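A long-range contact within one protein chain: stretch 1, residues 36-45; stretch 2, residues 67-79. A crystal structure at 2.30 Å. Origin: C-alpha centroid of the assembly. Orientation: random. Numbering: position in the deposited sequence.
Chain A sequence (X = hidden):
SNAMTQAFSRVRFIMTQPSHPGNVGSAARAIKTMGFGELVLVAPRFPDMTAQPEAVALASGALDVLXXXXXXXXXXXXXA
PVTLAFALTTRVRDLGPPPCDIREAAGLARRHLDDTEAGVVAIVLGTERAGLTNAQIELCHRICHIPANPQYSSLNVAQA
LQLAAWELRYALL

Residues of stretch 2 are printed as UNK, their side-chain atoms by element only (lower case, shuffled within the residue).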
ATOM      1  N   PHE A  36      -9.276   9.850   1.923  1.00 31.86           N
ATOM      2  CA  PHE A  36      -9.655  10.650   0.760  1.00 30.65           C
ATOM      3  C   PHE A  36     -11.013  10.276   0.155  1.00 38.80           C
ATOM      4  O   PHE A  36     -11.396   9.108   0.121  1.00 43.97           O
ATOM      5  CB  PHE A  36      -8.561  10.609  -0.293  1.00 27.70           C
ATOM      6  CG  PHE A  36      -7.232  11.136   0.201  1.00 32.22           C
ATOM      7  CD1 PHE A  36      -6.977  12.505   0.218  1.00 29.05           C
ATOM      8  CD2 PHE A  36      -6.240  10.270   0.677  1.00 24.83           C
ATOM      9  CE1 PHE A  36      -5.719  13.010   0.683  1.00 31.24           C
ATOM     10  CE2 PHE A  36      -4.966  10.769   1.141  1.00 22.51           C
ATOM     11  CZ  PHE A  36      -4.714  12.137   1.139  1.00 27.96           C
ATOM     12  N   GLY A  37     -11.737  11.261  -0.355  1.00 37.89           N
ATOM     13  CA  GLY A  37     -13.042  10.952  -0.905  1.00 39.07           C
ATOM     14  C   GLY A  37     -13.235  11.250  -2.376  1.00 37.85           C
ATOM     15  O   GLY A  37     -14.332  11.040  -2.894  1.00 39.51           O
ATOM     16  N   GLU A  38     -12.187  11.747  -3.037  1.00 32.33           N
ATOM     17  CA  GLU A  38     -12.292  12.301  -4.390  1.00 27.83           C
ATOM     18  C   GLU A  38     -11.648  11.455  -5.479  1.00 26.01           C
ATOM     19  O   GLU A  38     -10.432  11.501  -5.708  1.00 31.92           O
ATOM     20  CB  GLU A  38     -11.699  13.715  -4.433  1.00 39.70           C
ATOM     21  CG  GLU A  38     -12.619  14.747  -4.985  1.00 63.96           C
ATOM     22  CD  GLU A  38     -13.771  15.020  -4.054  1.00 78.07           C
ATOM     23  OE1 GLU A  38     -13.505  15.516  -2.933  1.00 83.95           O
ATOM     24  OE2 GLU A  38     -14.934  14.733  -4.439  1.00 81.40           O
ATOM     25  N   LEU A  39     -12.484  10.724  -6.193  1.00 24.89           N
ATOM     26  CA  LEU A  39     -12.012   9.866  -7.267  1.00 26.22           C
ATOM     27  C   LEU A  39     -12.583  10.317  -8.615  1.00 29.52           C
ATOM     28  O   LEU A  39     -13.766  10.540  -8.747  1.00 27.26           O
ATOM     29  CB  LEU A  39     -12.426   8.424  -7.004  1.00 19.42           C
ATOM     30  CG  LEU A  39     -12.091   7.399  -8.102  1.00 35.30           C
ATOM     31  CD1 LEU A  39     -10.617   7.066  -8.161  1.00 22.70           C
ATOM     32  CD2 LEU A  39     -12.875   6.143  -7.826  1.00 38.70           C
ATOM     33  N   VAL A  40     -11.707  10.412  -9.604  1.00 28.93           N
ATOM     34  CA  VAL A  40     -12.043  10.867 -10.911  1.00 19.99           C
ATOM     35  C   VAL A  40     -11.606   9.854 -11.962  1.00 24.49           C
ATOM     36  O   VAL A  40     -10.478   9.374 -11.949  1.00 30.96           O
ATOM     37  CB  VAL A  40     -11.341  12.240 -11.210  1.00 29.67           C
ATOM     38  CG1 VAL A  40     -11.747  12.725 -12.616  1.00 27.16           C
ATOM     39  CG2 VAL A  40     -11.723  13.281 -10.178  1.00 25.38           C
ATOM     40  N   LEU A  41     -12.490   9.548 -12.881  1.00 26.32           N
ATOM     41  CA  LEU A  41     -12.172   8.672 -14.000  1.00 28.58           C
ATOM     42  C   LEU A  41     -12.130   9.446 -15.317  1.00 38.45           C
ATOM     43  O   LEU A  41     -13.033  10.220 -15.596  1.00 32.55           O
ATOM     44  CB  LEU A  41     -13.270   7.648 -14.141  1.00 22.68           C
ATOM     45  CG  LEU A  41     -13.588   6.697 -12.966  1.00 33.11           C
ATOM     46  CD1 LEU A  41     -14.421   5.594 -13.505  1.00 30.54           C
ATOM     47  CD2 LEU A  41     -12.317   6.127 -12.395  1.00 34.64           C
ATOM     48  N   VAL A  42     -11.095   9.230 -16.122  1.00 33.42           N
ATOM     49  CA  VAL A  42     -11.026   9.808 -17.453  1.00 30.86           C
ATOM     50  C   VAL A  42     -11.128   8.712 -18.530  1.00 38.28           C
ATOM     51  O   VAL A  42     -10.366   7.739 -18.516  1.00 40.96           O
ATOM     52  CB  VAL A  42      -9.720  10.601 -17.646  1.00 31.72           C
ATOM     53  CG1 VAL A  42      -9.481  10.911 -19.128  1.00 32.07           C
ATOM     54  CG2 VAL A  42      -9.746  11.884 -16.808  1.00 37.14           C
ATOM     55  N   ALA A  43     -12.089   8.859 -19.435  1.00 38.43           N
ATOM     56  CA  ALA A  43     -12.246   7.976 -20.594  1.00 34.61           C
ATOM     57  C   ALA A  43     -12.327   6.513 -20.211  1.00 39.47           C
ATOM     58  O   ALA A  43     -11.545   5.709 -20.676  1.00 46.41           O
ATOM     59  CB  ALA A  43     -11.119   8.191 -21.622  1.00 25.88           C
ATOM     60  N   PRO A  44     -13.281   6.162 -19.357  1.00 41.24           N
ATOM     61  CA  PRO A  44     -13.327   4.751 -18.967  1.00 44.08           C
ATOM     62  C   PRO A  44     -13.806   3.918 -20.139  1.00 43.55           C
ATOM     63  O   PRO A  44     -14.420   4.463 -21.073  1.00 49.23           O
ATOM     64  CB  PRO A  44     -14.351   4.733 -17.839  1.00 41.27           C
ATOM     65  CG  PRO A  44     -15.177   5.992 -18.086  1.00 39.78           C
ATOM     66  CD  PRO A  44     -14.207   6.997 -18.583  1.00 39.48           C
ATOM     67  N   ARG A  45     -13.514   2.619 -20.117  1.00 42.81           N
ATOM     68  CA  ARG A  45     -13.934   1.755 -21.212  1.00 36.71           C
ATOM     69  C   ARG A  45     -15.447   1.796 -21.430  1.00 45.38           C
ATOM     70  O   ARG A  45     -15.940   1.740 -22.572  1.00 44.22           O
ATOM     71  CB  ARG A  45     -13.532   0.309 -20.946  1.00 30.70           C
ATOM     72  CG  ARG A  45     -13.943  -0.590 -22.124  1.00 34.29           C
ATOM     73  CD  ARG A  45     -13.554  -2.007 -21.933  1.00 41.11           C
ATOM     74  NE  ARG A  45     -13.798  -2.830 -23.124  1.00 40.33           N
ATOM     75  CZ  ARG A  45     -13.809  -4.151 -23.077  1.00 43.27           C
ATOM     76  NH1 ARG A  45     -14.032  -4.880 -24.161  1.00 46.99           N
ATOM     77  NH2 ARG A  45     -13.597  -4.734 -21.906  1.00 55.50           N
ATOM     78  N   UNK A  67     -19.944   6.397  -5.757  1.00 53.87           N
ATOM     79  CA  UNK A  67     -21.081   7.101  -6.335  1.00 59.35           C
ATOM     80  C   UNK A  67     -20.665   8.479  -6.809  1.00 59.05           C
ATOM     81  O   UNK A  67     -20.860   8.818  -7.963  1.00 57.31           O
ATOM     82  c   UNK A  67     -23.783   5.985  -3.844  1.00 97.27           C
ATOM     83  o   UNK A  67     -23.341   6.692  -2.903  1.00103.32           O
ATOM     84  c   UNK A  67     -22.193   7.254  -5.308  1.00 66.55           C
ATOM     85  c   UNK A  67     -23.114   6.083  -5.209  1.00 81.51           C
ATOM     86  o   UNK A  67     -24.743   5.189  -3.709  1.00 98.58           O
ATOM     87  N   UNK A  68     -20.081   9.261  -5.908  1.00 50.09           N
ATOM     88  CA  UNK A  68     -19.687  10.639  -6.201  1.00 43.87           C
ATOM     89  C   UNK A  68     -18.568  10.814  -7.214  1.00 39.30           C
ATOM     90  O   UNK A  68     -18.254  11.938  -7.572  1.00 45.38           O
ATOM     91  c   UNK A  68     -20.030  12.353  -2.679  1.00 72.62           C
ATOM     92  n   UNK A  68     -17.069  10.952  -0.968  1.00 76.53           N
ATOM     93  n   UNK A  68     -17.113  12.481  -2.687  1.00 69.15           N
ATOM     94  c   UNK A  68     -17.762  11.688  -1.831  1.00 78.54           C
ATOM     95  c   UNK A  68     -19.288  11.371  -4.912  1.00 41.94           C
ATOM     96  c   UNK A  68     -20.456  11.562  -3.927  1.00 57.31           C
ATOM     97  n   UNK A  68     -19.100  11.612  -1.811  1.00 84.44           N
ATOM     98  N   UNK A  69     -17.930   9.727  -7.643  1.00 40.29           N
ATOM     99  CA  UNK A  69     -16.814   9.824  -8.592  1.00 35.48           C
ATOM    100  C   UNK A  69     -17.232  10.529  -9.893  1.00 42.21           C
ATOM    101  O   UNK A  69     -18.253  10.214 -10.486  1.00 46.97           O
ATOM    102  c   UNK A  69     -16.293   8.459  -8.917  1.00 32.68           C
ATOM    103  N   UNK A  70     -16.416  11.464 -10.337  1.00 42.40           N
ATOM    104  CA  UNK A  70     -16.693  12.213 -11.538  1.00 38.69           C
ATOM    105  C   UNK A  70     -16.097  11.466 -12.731  1.00 33.56           C
ATOM    106  O   UNK A  70     -15.011  10.912 -12.624  1.00 36.47           O
ATOM    107  c   UNK A  70     -16.066  13.609 -11.398  1.00 36.59           C
ATOM    108  N   UNK A  71     -16.811  11.431 -13.861  1.00 32.77           N
ATOM    109  CA  UNK A  71     -16.274  10.835 -15.082  1.00 28.36           C
ATOM    110  C   UNK A  71     -16.195  11.895 -16.182  1.00 31.72           C
ATOM    111  O   UNK A  71     -17.219  12.474 -16.523  1.00 32.66           O
ATOM    112  c   UNK A  71     -16.567   9.071 -16.906  1.00 33.95           C
ATOM    113  c   UNK A  71     -17.183   9.686 -15.653  1.00 38.03           C
ATOM    114  c   UNK A  71     -17.441   8.632 -14.640  1.00 32.50           C
ATOM    115  N   UNK A  72     -15.016  12.071 -16.775  1.00 23.71           N
ATOM    116  CA  UNK A  72     -14.810  12.934 -17.923  1.00 29.08           C
ATOM    117  C   UNK A  72     -14.266  12.139 -19.065  1.00 37.85           C
ATOM    118  O   UNK A  72     -13.765  11.062 -18.860  1.00 38.70           O
ATOM    119  n   UNK A  72     -14.343  15.542 -14.293  1.00 29.43           N
ATOM    120  c   UNK A  72     -14.171  14.710 -16.316  1.00 28.17           C
ATOM    121  c   UNK A  72     -15.372  16.005 -14.998  1.00 30.35           C
ATOM    122  c   UNK A  72     -13.578  14.738 -15.102  1.00 23.47           C
ATOM    123  n   UNK A  72     -15.303  15.494 -16.215  1.00 30.56           N
ATOM    124  c   UNK A  72     -13.820  13.994 -17.570  1.00 33.12           C
ATOM    125  N   UNK A  73     -14.392  12.665 -20.275  1.00 35.00           N
ATOM    126  CA  UNK A  73     -13.808  12.026 -21.434  1.00 32.45           C
ATOM    127  C   UNK A  73     -12.355  12.415 -21.624  1.00 33.57           C
ATOM    128  O   UNK A  73     -11.597  11.720 -22.311  1.00 43.44           O
ATOM    129  c   UNK A  73     -14.581  12.405 -22.697  1.00 39.50           C
ATOM    130  c   UNK A  73     -15.999  11.813 -22.738  1.00 51.48           C
ATOM    131  o   UNK A  73     -16.832  12.321 -23.526  1.00 54.89           O
ATOM    132  o   UNK A  73     -16.283  10.849 -21.993  1.00 64.11           O
ATOM    133  N   UNK A  74     -11.943  13.518 -21.016  1.00 31.05           N
ATOM    134  CA  UNK A  74     -10.600  14.002 -21.271  1.00 31.64           C
ATOM    135  C   UNK A  74      -9.850  14.366 -19.979  1.00 31.14           C
ATOM    136  O   UNK A  74     -10.457  14.716 -18.968  1.00 27.18           O
ATOM    137  c   UNK A  74     -10.655  15.260 -22.151  1.00 38.20           C
ATOM    138  o   UNK A  74     -11.110  16.375 -21.360  1.00 36.26           O
ATOM    139  c   UNK A  74     -11.582  15.048 -23.408  1.00 28.48           C
ATOM    140  N   UNK A  75      -8.521  14.339 -20.043  1.00 30.45           N
ATOM    141  CA  UNK A  75      -7.716  14.620 -18.870  1.00 32.92           C
ATOM    142  C   UNK A  75      -7.728  16.147 -18.661  1.00 31.58           C
ATOM    143  O   UNK A  75      -7.757  16.673 -17.534  1.00 32.04           O
ATOM    144  c   UNK A  75      -3.948  13.620 -18.127  1.00 33.77           C
ATOM    145  c   UNK A  75      -5.328  14.173 -17.827  1.00 34.49           C
ATOM    146  c   UNK A  75      -5.837  13.564 -16.507  1.00 24.08           C
ATOM    147  c   UNK A  75      -6.299  14.033 -19.033  1.00 29.13           C
ATOM    148  N   UNK A  76      -7.755  16.863 -19.763  1.00 32.88           N
ATOM    149  CA  UNK A  76      -7.940  18.314 -19.705  1.00 35.57           C
ATOM    150  C   UNK A  76      -9.087  18.715 -18.779  1.00 36.12           C
ATOM    151  O   UNK A  76      -8.893  19.534 -17.887  1.00 38.25           O
ATOM    152  o   UNK A  76      -5.877  17.728 -23.790  1.00 49.76           O
ATOM    153  c   UNK A  76      -6.682  17.659 -22.827  1.00 50.36           C
ATOM    154  c   UNK A  76      -6.893  18.914 -21.970  1.00 44.84           C
ATOM    155  c   UNK A  76      -8.160  18.886 -21.116  1.00 37.84           C
ATOM    156  o   UNK A  76      -7.315  16.613 -22.549  1.00 56.13           O
ATOM    157  N   UNK A  77     -10.285  18.177 -19.016  1.00 36.78           N
ATOM    158  CA  UNK A  77     -11.415  18.423 -18.128  1.00 29.08           C
ATOM    159  C   UNK A  77     -11.095  18.114 -16.644  1.00 35.68           C
ATOM    160  O   UNK A  77     -11.383  18.924 -15.728  1.00 33.00           O
ATOM    161  c   UNK A  77     -14.446  19.376 -18.209  1.00 44.47           C
ATOM    162  c   UNK A  77     -12.609  17.592 -18.573  1.00 22.64           C
ATOM    163  o   UNK A  77     -13.868  20.050 -19.101  1.00 40.40           O
ATOM    164  o   UNK A  77     -15.464  19.813 -17.637  1.00 42.83           O
ATOM    165  c   UNK A  77     -13.907  17.947 -17.826  1.00 26.04           C
ATOM    166  N   UNK A  78     -10.493  16.938 -16.410  1.00 40.41           N
ATOM    167  CA  UNK A  78     -10.149  16.500 -15.041  1.00 34.29           C
ATOM    168  C   UNK A  78      -9.095  17.410 -14.359  1.00 30.45           C
ATOM    169  O   UNK A  78      -9.144  17.663 -13.151  1.00 31.69           O
ATOM    170  c   UNK A  78      -9.739  15.047 -15.020  1.00 23.68           C
ATOM    171  N   UNK A  79      -8.189  17.950 -15.159  1.00 29.52           N
ATOM    172  CA  UNK A  79      -7.190  18.896 -14.661  1.00 37.71           C
ATOM    173  C   UNK A  79      -7.624  20.357 -14.543  1.00 39.81           C
ATOM    174  O   UNK A  79      -6.953  21.156 -13.869  1.00 35.23           O
ATOM    175  c   UNK A  79      -5.329  17.400 -15.337  1.00 33.30           C
ATOM    176  c   UNK A  79      -5.910  18.805 -15.488  1.00 35.45           C
ATOM    177  c   UNK A  79      -3.997  17.225 -16.004  1.00 39.00           C
ATOM    178  c   UNK A  79      -5.229  17.079 -13.858  1.00 32.19           C
TER

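Position 67 carries three carbons in a row, the last holding two oxygens, and lies out of reach of stretch 1: Glu67. Position 68 has three carbons, a nitrogen, then a carbon bearing two more nitrogens, which is a guanidinium and so Arg68. Its NH2 donates to Gly37 O at 3.1 Å, NH1 adds a weak bond to the same oxygen at 3.3 Å, and NH2 forms a salt bridge with Glu38 OE2 at 3.6 Å. Gly37 offers its carbonyl near the guanidinium plane; an ideal CB there would sit a tight 3.2 Å from Arg68 NH1.

Position 69 has one carbon, 4.3 Å from Leu39 CD2, and is Ala69; its CA also lies 3.1 Å from Leu39 O. Position 70 again has a single carbon, on the sheet face shared with Val40: Ala70. Here the ladder begins, with Ala70 N donating to Leu39 O at 3.2 Å and Ala70 O accepting from Leu41 N at 2.9 Å.

Position 71 has one carbon carrying two more, a beta-branched Val71. It shares the other face with Leu41, and its CG1 packs 3.6 Å from Pro44 CD. Position 72 shows one carbon and a five-membered ring of three carbons and two nitrogens, hence His72. The ring meets Val40 CG1 edge-on, with CD2 3.7 Å away, while the backbone continues the ladder: His72 N to Leu41 O at 3.0 Å, His72 O from Ala43 N at 2.8 Å.

Position 73 has two carbons, the second with two oxygens, and points away: Asp73. Position 74 has one carbon carrying an oxygen and a carbon: Thr74, the N-cap, whose OG1 accepts from the backbone N of position 77 at 3.1 Å.

Position 75 has four carbons forked at the second. Shape alone leaves leucine, Leu75, whose CD1 approaches Val42 CG2 at 4.3 Å. Positions 76 and 77 each have three carbons ending in two oxygens, without contact to stretch 1: Glu76 and Glu77. Position 78 is a lone carbon pointing toward the strand, Ala78, its CB 3.6 Å from Val42 CG2 and 3.9 Å from Val40 CG1. Position 79, four carbons forked at the second, is Leu79, out of reach.

The rule is a parallel pairing fixed by alternating backbone bonds, after which the chain turns into a capped helix running back at 158° to strand 39-42. Val40 and Val42, on one face, receive Ala78, whose small side chain accompanies a close approach of helix and strand.

Stretch 2, residues 67-79: ERAAVHDTLEEAL
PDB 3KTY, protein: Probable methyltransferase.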